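PDB 1J1I: meta cleavage compound hydrolase from Janthinobacterium, which hydrolyses a carbon-carbon bond of the meta-cleavage product formed during bacterial carbazole degradation, probably releasing anthranilate. Local coordinates for residues A80-I92 with A193-I205. Residues are numbered along the deposited sequence; the frame is centred on the assembly and turned at random.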
ATOM      1  N   ALA A  80     -23.441  -6.814  24.267  1.00 19.26           N
ATOM      2  CA  ALA A  80     -24.430  -7.797  24.711  1.00 22.53           C
ATOM      3  C   ALA A  80     -24.262  -9.188  24.107  1.00 23.68           C
ATOM      4  O   ALA A  80     -23.833  -9.350  22.964  1.00 21.50           O
ATOM      5  CB  ALA A  80     -25.845  -7.280  24.435  1.00 21.35           C
ATOM      6  N   LYS A  81     -24.620 -10.194  24.896  1.00 20.60           N
ATOM      7  CA  LYS A  81     -24.505 -11.577  24.471  1.00 23.17           C
ATOM      8  C   LYS A  81     -25.822 -12.302  24.715  1.00 25.96           C
ATOM      9  O   LYS A  81     -25.932 -13.124  25.624  1.00 27.59           O
ATOM     10  CB  LYS A  81     -23.364 -12.237  25.247  1.00 23.36           C
ATOM     11  CG  LYS A  81     -22.064 -11.451  25.128  1.00 24.54           C
ATOM     12  CD  LYS A  81     -20.967 -11.976  26.025  1.00 26.87           C
ATOM     13  CE  LYS A  81     -19.687 -11.171  25.820  1.00 27.56           C
ATOM     14  NZ  LYS A  81     -19.861  -9.716  26.101  1.00 26.43           N
ATOM     15  N   PRO A  82     -26.845 -11.999  23.905  1.00 24.79           N
ATOM     16  CA  PRO A  82     -28.149 -12.642  24.065  1.00 26.67           C
ATOM     17  C   PRO A  82     -28.120 -14.118  23.684  1.00 28.95           C
ATOM     18  O   PRO A  82     -27.205 -14.584  23.000  1.00 29.26           O
ATOM     19  CB  PRO A  82     -29.049 -11.815  23.152  1.00 28.33           C
ATOM     20  CG  PRO A  82     -28.121 -11.436  22.038  1.00 28.61           C
ATOM     21  CD  PRO A  82     -26.866 -11.040  22.786  1.00 24.87           C
ATOM     22  N   ASP A  83     -29.124 -14.856  24.137  1.00 33.14           N
ATOM     23  CA  ASP A  83     -29.203 -16.275  23.832  1.00 36.77           C
ATOM     24  C   ASP A  83     -29.816 -16.442  22.453  1.00 35.57           C
ATOM     25  O   ASP A  83     -31.023 -16.640  22.315  1.00 33.57           O
ATOM     26  CB  ASP A  83     -30.050 -16.997  24.875  1.00 43.45           C
ATOM     27  CG  ASP A  83     -30.185 -18.470  24.582  1.00 46.18           C
ATOM     28  OD1 ASP A  83     -29.143 -19.130  24.372  1.00 42.69           O
ATOM     29  OD2 ASP A  83     -31.331 -18.964  24.561  1.00 52.10           O
ATOM     30  N   ILE A  84     -28.969 -16.354  21.432  1.00 33.17           N
ATOM     31  CA  ILE A  84     -29.407 -16.472  20.051  1.00 30.95           C
ATOM     32  C   ILE A  84     -28.409 -17.295  19.254  1.00 30.96           C
ATOM     33  O   ILE A  84     -27.375 -17.718  19.773  1.00 31.06           O
ATOM     34  CB  ILE A  84     -29.490 -15.095  19.368  1.00 37.24           C
ATOM     35  CG1 ILE A  84     -28.080 -14.512  19.219  1.00 34.56           C
ATOM     36  CG2 ILE A  84     -30.367 -14.154  20.181  1.00 37.19           C
ATOM     37  CD1 ILE A  84     -28.033 -13.187  18.482  1.00 39.54           C
ATOM     38  N   GLU A  85     -28.729 -17.524  17.985  1.00 31.96           N
ATOM     39  CA  GLU A  85     -27.826 -18.254  17.110  1.00 35.21           C
ATOM     40  C   GLU A  85     -26.878 -17.187  16.573  1.00 24.76           C
ATOM     41  O   GLU A  85     -27.315 -16.216  15.961  1.00 25.54           O
ATOM     42  CB  GLU A  85     -28.588 -18.918  15.959  1.00 32.99           C
ATOM     43  CG  GLU A  85     -27.680 -19.637  14.969  1.00 42.41           C
ATOM     44  CD  GLU A  85     -28.442 -20.396  13.896  1.00 45.47           C
ATOM     45  OE1 GLU A  85     -29.418 -19.841  13.345  1.00 50.55           O
ATOM     46  OE2 GLU A  85     -28.056 -21.545  13.594  1.00 48.14           O
ATOM     47  N   TYR A  86     -25.587 -17.359  16.829  1.00 25.12           N
ATOM     48  CA  TYR A  86     -24.589 -16.397  16.386  1.00 26.53           C
ATOM     49  C   TYR A  86     -24.121 -16.689  14.967  1.00 22.96           C
ATOM     50  O   TYR A  86     -23.141 -17.401  14.762  1.00 29.41           O
ATOM     51  CB  TYR A  86     -23.401 -16.400  17.356  1.00 26.11           C
ATOM     52  CG  TYR A  86     -23.705 -15.759  18.693  1.00 20.51           C
ATOM     53  CD1 TYR A  86     -23.328 -14.440  18.959  1.00 29.19           C
ATOM     54  CD2 TYR A  86     -24.392 -16.457  19.688  1.00 25.33           C
ATOM     55  CE1 TYR A  86     -23.624 -13.833  20.183  1.00 28.24           C
ATOM     56  CE2 TYR A  86     -24.699 -15.856  20.916  1.00 25.42           C
ATOM     57  CZ  TYR A  86     -24.313 -14.546  21.154  1.00 28.20           C
ATOM     58  OH  TYR A  86     -24.626 -13.940  22.353  1.00 25.78           O
ATOM     59  N   THR A  87     -24.837 -16.135  13.994  1.00 22.63           N
ATOM     60  CA  THR A  87     -24.503 -16.322  12.583  1.00 26.40           C
ATOM     61  C   THR A  87     -23.786 -15.083  12.051  1.00 25.22           C
ATOM     62  O   THR A  87     -23.826 -14.023  12.674  1.00 22.68           O
ATOM     63  CB  THR A  87     -25.769 -16.528  11.737  1.00 28.80           C
ATOM     64  OG1 THR A  87     -26.520 -15.307  11.702  1.00 25.49           O
ATOM     65  CG2 THR A  87     -26.637 -17.630  12.335  1.00 29.34           C
ATOM     66  N   GLN A  88     -23.133 -15.217  10.900  1.00 21.80           N
ATOM     67  CA  GLN A  88     -22.442 -14.079  10.302  1.00 20.74           C
ATOM     68  C   GLN A  88     -23.504 -13.044   9.947  1.00 20.20           C
ATOM     69  O   GLN A  88     -23.281 -11.841  10.049  1.00 21.47           O
ATOM     70  CB  GLN A  88     -21.676 -14.522   9.054  1.00 20.85           C
ATOM     71  CG  GLN A  88     -20.928 -13.403   8.330  1.00 19.49           C
ATOM     72  CD  GLN A  88     -20.021 -12.602   9.247  1.00 24.84           C
ATOM     73  OE1 GLN A  88     -19.543 -13.101  10.267  1.00 21.24           O
ATOM     74  NE2 GLN A  88     -19.766 -11.354   8.876  1.00 25.16           N
ATOM     75  N   ASP A  89     -24.678 -13.527   9.553  1.00 19.28           N
ATOM     76  CA  ASP A  89     -25.783 -12.648   9.203  1.00 24.58           C
ATOM     77  C   ASP A  89     -26.146 -11.762  10.400  1.00 24.92           C
ATOM     78  O   ASP A  89     -26.426 -10.571  10.244  1.00 23.09           O
ATOM     79  CB  ASP A  89     -26.992 -13.488   8.795  1.00 32.53           C
ATOM     80  CG  ASP A  89     -26.641 -14.551   7.769  1.00 48.14           C
ATOM     81  OD1 ASP A  89     -25.724 -15.377   8.028  1.00 43.44           O
ATOM     82  OD2 ASP A  89     -27.292 -14.562   6.703  1.00 49.89           O
ATOM     83  N   ARG A  90     -26.123 -12.350  11.592  1.00 22.84           N
ATOM     84  CA  ARG A  90     -26.456 -11.627  12.817  1.00 25.78           C
ATOM     85  C   ARG A  90     -25.417 -10.550  13.149  1.00 25.63           C
ATOM     86  O   ARG A  90     -25.769  -9.466  13.618  1.00 22.47           O
ATOM     87  CB  ARG A  90     -26.594 -12.617  13.978  1.00 28.94           C
ATOM     88  CG  ARG A  90     -27.518 -12.158  15.089  1.00 41.37           C
ATOM     89  CD  ARG A  90     -28.879 -11.743  14.542  1.00 46.98           C
ATOM     90  NE  ARG A  90     -29.858 -11.544  15.605  1.00 53.38           N
ATOM     91  CZ  ARG A  90     -30.423 -12.534  16.290  1.00 55.37           C
ATOM     92  NH1 ARG A  90     -30.108 -13.795  16.017  1.00 60.19           N
ATOM     93  NH2 ARG A  90     -31.301 -12.265  17.245  1.00 56.35           N
ATOM     94  N   ARG A  91     -24.139 -10.838  12.911  1.00 18.81           N
ATOM     95  CA  ARG A  91     -23.098  -9.846  13.172  1.00 16.73           C
ATOM     96  C   ARG A  91     -23.215  -8.687  12.180  1.00 16.51           C
ATOM     97  O   ARG A  91     -22.997  -7.527  12.537  1.00 19.40           O
ATOM     98  CB  ARG A  91     -21.701 -10.471  13.075  1.00 20.33           C
ATOM     99  CG  ARG A  91     -21.250 -11.229  14.322  1.00 20.28           C
ATOM    100  CD  ARG A  91     -19.824 -11.763  14.154  1.00 17.22           C
ATOM    101  NE  ARG A  91     -19.768 -12.838  13.166  1.00 22.84           N
ATOM    102  CZ  ARG A  91     -20.095 -14.103  13.416  1.00 22.39           C
ATOM    103  NH1 ARG A  91     -20.498 -14.458  14.629  1.00 23.98           N
ATOM    104  NH2 ARG A  91     -20.037 -15.010  12.451  1.00 25.55           N
ATOM    105  N   ILE A  92     -23.556  -9.001  10.936  1.00 18.02           N
ATOM    106  CA  ILE A  92     -23.717  -7.963   9.920  1.00 19.53           C
ATOM    107  C   ILE A  92     -24.868  -7.040  10.319  1.00 21.86           C
ATOM    108  O   ILE A  92     -24.733  -5.813  10.292  1.00 19.87           O
ATOM    109  CB  ILE A  92     -24.006  -8.579   8.531  1.00 18.20           C
ATOM    110  CG1 ILE A  92     -22.756  -9.316   8.030  1.00 18.60           C
ATOM    111  CG2 ILE A  92     -24.427  -7.482   7.545  1.00 20.89           C
ATOM    112  CD1 ILE A  92     -22.978 -10.129   6.769  1.00 21.61           C
ATOM    113  N   ALA A 193     -19.493 -15.416  30.527  1.00 31.33           N
ATOM    114  CA  ALA A 193     -20.507 -14.987  29.562  1.00 32.80           C
ATOM    115  C   ALA A 193     -19.855 -14.813  28.189  1.00 30.37           C
ATOM    116  O   ALA A 193     -20.407 -15.217  27.161  1.00 26.90           O
ATOM    117  CB  ALA A 193     -21.145 -13.679  30.006  1.00 36.20           C
ATOM    118  N   THR A 194     -18.674 -14.205  28.185  1.00 31.34           N
ATOM    119  CA  THR A 194     -17.924 -13.969  26.957  1.00 30.70           C
ATOM    120  C   THR A 194     -17.499 -15.299  26.342  1.00 30.10           C
ATOM    121  O   THR A 194     -17.547 -15.481  25.124  1.00 27.95           O
ATOM    122  CB  THR A 194     -16.668 -13.124  27.239  1.00 29.59           C
ATOM    123  OG1 THR A 194     -17.056 -11.887  27.854  1.00 32.79           O
ATOM    124  CG2 THR A 194     -15.917 -12.830  25.945  1.00 28.99           C
ATOM    125  N   ARG A 195     -17.086 -16.230  27.193  1.00 28.94           N
ATOM    126  CA  ARG A 195     -16.655 -17.537  26.728  1.00 27.73           C
ATOM    127  C   ARG A 195     -17.814 -18.317  26.124  1.00 24.70           C
ATOM    128  O   ARG A 195     -17.647 -18.998  25.114  1.00 27.24           O
ATOM    129  CB  ARG A 195     -16.030 -18.334  27.877  1.00 28.19           C
ATOM    130  CG  ARG A 195     -15.627 -19.745  27.481  1.00 36.30           C
ATOM    131  CD  ARG A 195     -14.889 -20.455  28.599  1.00 41.62           C
ATOM    132  NE  ARG A 195     -14.465 -21.792  28.193  1.00 47.05           N
ATOM    133  CZ  ARG A 195     -13.653 -22.567  28.905  1.00 49.95           C
ATOM    134  NH1 ARG A 195     -13.170 -22.141  30.065  1.00 47.99           N
ATOM    135  NH2 ARG A 195     -13.320 -23.770  28.453  1.00 52.04           N
ATOM    136  N   LYS A 196     -18.989 -18.213  26.738  1.00 27.75           N
ATOM    137  CA  LYS A 196     -20.168 -18.914  26.240  1.00 27.51           C
ATOM    138  C   LYS A 196     -20.551 -18.417  24.846  1.00 26.49           C
ATOM    139  O   LYS A 196     -20.871 -19.213  23.960  1.00 24.95           O
ATOM    140  CB  LYS A 196     -21.349 -18.725  27.196  1.00 27.61           C
ATOM    141  CG  LYS A 196     -22.616 -19.455  26.770  1.00 37.35           C
ATOM    142  CD  LYS A 196     -23.737 -19.267  27.788  1.00 46.16           C
ATOM    143  CE  LYS A 196     -25.006 -20.008  27.383  1.00 47.14           C
ATOM    144  NZ  LYS A 196     -25.577 -19.507  26.101  1.00 53.22           N
ATOM    145  N   ALA A 197     -20.529 -17.101  24.657  1.00 23.58           N
ATOM    146  CA  ALA A 197     -20.864 -16.524  23.359  1.00 24.76           C
ATOM    147  C   ALA A 197     -19.802 -16.908  22.333  1.00 23.68           C
ATOM    148  O   ALA A 197     -20.113 -17.154  21.167  1.00 24.19           O
ATOM    149  CB  ALA A 197     -20.968 -15.003  23.463  1.00 24.68           C
ATOM    150  N   TYR A 198     -18.547 -16.962  22.772  1.00 25.21           N
ATOM    151  CA  TYR A 198     -17.450 -17.320  21.878  1.00 27.81           C
ATOM    152  C   TYR A 198     -17.622 -18.751  21.383  1.00 31.82           C
ATOM    153  O   TYR A 198     -17.416 -19.042  20.206  1.00 26.21           O
ATOM    154  CB  TYR A 198     -16.106 -17.198  22.596  1.00 27.40           C
ATOM    155  CG  TYR A 198     -14.950 -17.658  21.744  1.00 30.77           C
ATOM    156  CD1 TYR A 198     -14.549 -16.923  20.629  1.00 28.96           C
ATOM    157  CD2 TYR A 198     -14.283 -18.849  22.025  1.00 32.56           C
ATOM    158  CE1 TYR A 198     -13.517 -17.362  19.811  1.00 29.97           C
ATOM    159  CE2 TYR A 198     -13.241 -19.298  21.211  1.00 34.24           C
ATOM    160  CZ  TYR A 198     -12.868 -18.549  20.107  1.00 34.00           C
ATOM    161  OH  TYR A 198     -11.846 -18.982  19.292  1.00 44.43           O
ATOM    162  N   VAL A 199     -17.990 -19.645  22.292  1.00 29.55           N
ATOM    163  CA  VAL A 199     -18.198 -21.035  21.930  1.00 29.68           C
ATOM    164  C   VAL A 199     -19.311 -21.150  20.901  1.00 28.02           C
ATOM    165  O   VAL A 199     -19.182 -21.886  19.924  1.00 30.02           O
ATOM    166  CB  VAL A 199     -18.554 -21.890  23.166  1.00 33.34           C
ATOM    167  CG1 VAL A 199     -19.045 -23.268  22.729  1.00 36.61           C
ATOM    168  CG2 VAL A 199     -17.332 -22.025  24.058  1.00 34.62           C
ATOM    169  N   ALA A 200     -20.401 -20.420  21.119  1.00 25.39           N
ATOM    170  CA  ALA A 200     -21.532 -20.441  20.194  1.00 24.38           C
ATOM    171  C   ALA A 200     -21.126 -19.846  18.847  1.00 21.33           C
ATOM    172  O   ALA A 200     -21.524 -20.345  17.793  1.00 24.95           O
ATOM    173  CB  ALA A 200     -22.704 -19.659  20.775  1.00 22.17           C
ATOM    174  N   THR A 201     -20.337 -18.777  18.887  1.00 22.39           N
ATOM    175  CA  THR A 201     -19.866 -18.128  17.663  1.00 23.64           C
ATOM    176  C   THR A 201     -19.037 -19.110  16.821  1.00 24.36           C
ATOM    177  O   THR A 201     -19.260 -19.252  15.617  1.00 24.26           O
ATOM    178  CB  THR A 201     -19.007 -16.871  17.996  1.00 21.71           C
ATOM    179  OG1 THR A 201     -19.844 -15.857  18.572  1.00 20.95           O
ATOM    180  CG2 THR A 201     -18.338 -16.321  16.747  1.00 23.21           C
ATOM    181  N   MET A 202     -18.087 -19.788  17.461  1.00 24.44           N
ATOM    182  CA  MET A 202     -17.230 -20.745  16.763  1.00 26.48           C
ATOM    183  C   MET A 202     -17.984 -21.979  16.281  1.00 27.44           C
ATOM    184  O   MET A 202     -17.636 -22.570  15.258  1.00 26.49           O
ATOM    185  CB  MET A 202     -16.064 -21.174  17.659  1.00 29.25           C
ATOM    186  CG  MET A 202     -15.117 -20.039  18.018  1.00 28.58           C
ATOM    187  SD  MET A 202     -14.692 -19.035  16.571  1.00 38.38           S
ATOM    188  CE  MET A 202     -13.750 -20.201  15.604  1.00 39.48           C
ATOM    189  N   GLN A 203     -19.022 -22.361  17.016  1.00 27.19           N
ATOM    190  CA  GLN A 203     -19.822 -23.524  16.656  1.00 30.71           C
ATOM    191  C   GLN A 203     -20.493 -23.318  15.303  1.00 28.75           C
ATOM    192  O   GLN A 203     -20.436 -24.188  14.434  1.00 28.77           O
ATOM    193  CB  GLN A 203     -20.890 -23.783  17.720  1.00 31.76           C
ATOM    194  CG  GLN A 203     -21.693 -25.054  17.489  1.00 35.10           C
ATOM    195  CD  GLN A 203     -22.810 -25.222  18.495  1.00 39.11           C
ATOM    196  OE1 GLN A 203     -22.643 -24.916  19.674  1.00 41.58           O
ATOM    197  NE2 GLN A 203     -23.955 -25.722  18.038  1.00 35.93           N
ATOM    198  N   TRP A 204     -21.131 -22.163  15.127  1.00 25.32           N
ATOM    199  CA  TRP A 204     -21.802 -21.868  13.867  1.00 25.32           C
ATOM    200  C   TRP A 204     -20.803 -21.865  12.714  1.00 22.16           C
ATOM    201  O   TRP A 204     -21.059 -22.434  11.659  1.00 25.61           O
ATOM    202  CB  TRP A 204     -22.495 -20.505  13.924  1.00 24.52           C
ATOM    203  CG  TRP A 204     -23.230 -20.197  12.666  1.00 25.82           C
ATOM    204  CD1 TRP A 204     -24.487 -20.622  12.321  1.00 24.50           C
ATOM    205  CD2 TRP A 204     -22.734 -19.461  11.542  1.00 23.21           C
ATOM    206  NE1 TRP A 204     -24.800 -20.194  11.055  1.00 27.88           N
ATOM    207  CE2 TRP A 204     -23.740 -19.475  10.549  1.00 25.79           C
ATOM    208  CE3 TRP A 204     -21.532 -18.786  11.272  1.00 23.91           C
ATOM    209  CZ2 TRP A 204     -23.589 -18.845   9.308  1.00 25.64           C
ATOM    210  CZ3 TRP A 204     -21.376 -18.156  10.034  1.00 20.47           C
ATOM    211  CH2 TRP A 204     -22.399 -18.190   9.071  1.00 21.07           C
ATOM    212  N   ILE A 205     -19.668 -21.207  12.915  1.00 23.63           N
ATOM    213  CA  ILE A 205     -18.641 -21.140  11.882  1.00 23.95           C
ATOM    214  C   ILE A 205     -18.195 -22.562  11.528  1.00 24.77           C
ATOM    215  O   ILE A 205     -18.098 -22.930  10.360  1.00 22.42           O
ATOM    216  CB  ILE A 205     -17.432 -20.319  12.380  1.00 23.35           C
ATOM    217  CG1 ILE A 205     -17.833 -18.845  12.507  1.00 18.13           C
ATOM    218  CG2 ILE A 205     -16.256 -20.483  11.435  1.00 24.19           C
ATOM    219  CD1 ILE A 205     -16.768 -17.968  13.116  1.00 20.54           C
TER
HETATM  220  O   HOH W   1     -20.645 -17.339  14.102  1.00 21.80           O
HETATM  221  O   HOH W   2     -24.879 -19.694  17.905  1.00 42.69           O
HETATM  222  O   HOH W   3     -20.473 -13.324  17.298  1.00 19.83           O
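The N-terminal end of helix 88-101 of the alpha/beta-hydrolase core, with the loop leading into it, meets helix 192-208 where one face of the Trp-204 indole is covered by Thr-87 and by Gln-88 N at the helix start. Thr-87 occupies the N-cap, its OG1 accepting from Arg-90 N, while its CG2 sits 3.8 Å from the centroid of the five-membered ring of Trp-204, 27° off the normal: a CH-pi contact over the face. The same face carries Gln-88 N, 3.5 Å from Trp-204 CZ3. A chi1 of -178° swings the Trp-204 indole out from its helix, opposite its own backbone N, and across the N-cap residue. Replacing it with alanine is likely to leave Thr-87 CG2 without its aromatic partner and open a gap against the helix start.

Helix 192-208 belongs to the helical insertion between core strands 131-137 and 225-230, the cap of this hydrolase fold, so the contact joins cap to core. Water links them too. Water 1 donates to Tyr-86 O (2.6 Å) and Thr-201 O and accepts from Arg-91 NH2; water 3 bridges Arg-91 NH1 and Thr-201 OG1. Both waters lie in the guanidinium plane. Gln-88 OE1, also near that plane, takes bonds from both Arg-91 NE and NH2 (each 2.9 Å), a side-on grip that limits the group's rotation.

Farther along, the Tyr-86 ring packs against the helix, CD2 lying 3.8 Å from Ala-200 CB. Lys-81 lays its aliphatic chain over Ala-197, bringing CE to 3.4 Å from Thr-194 OG1; its NZ turns back (chi4 59°) to hydrogen-bond Thr-79 O and Gly-77 O, and Thr-194 OG1 is hydrogen-bonded to Asp-191 OD2.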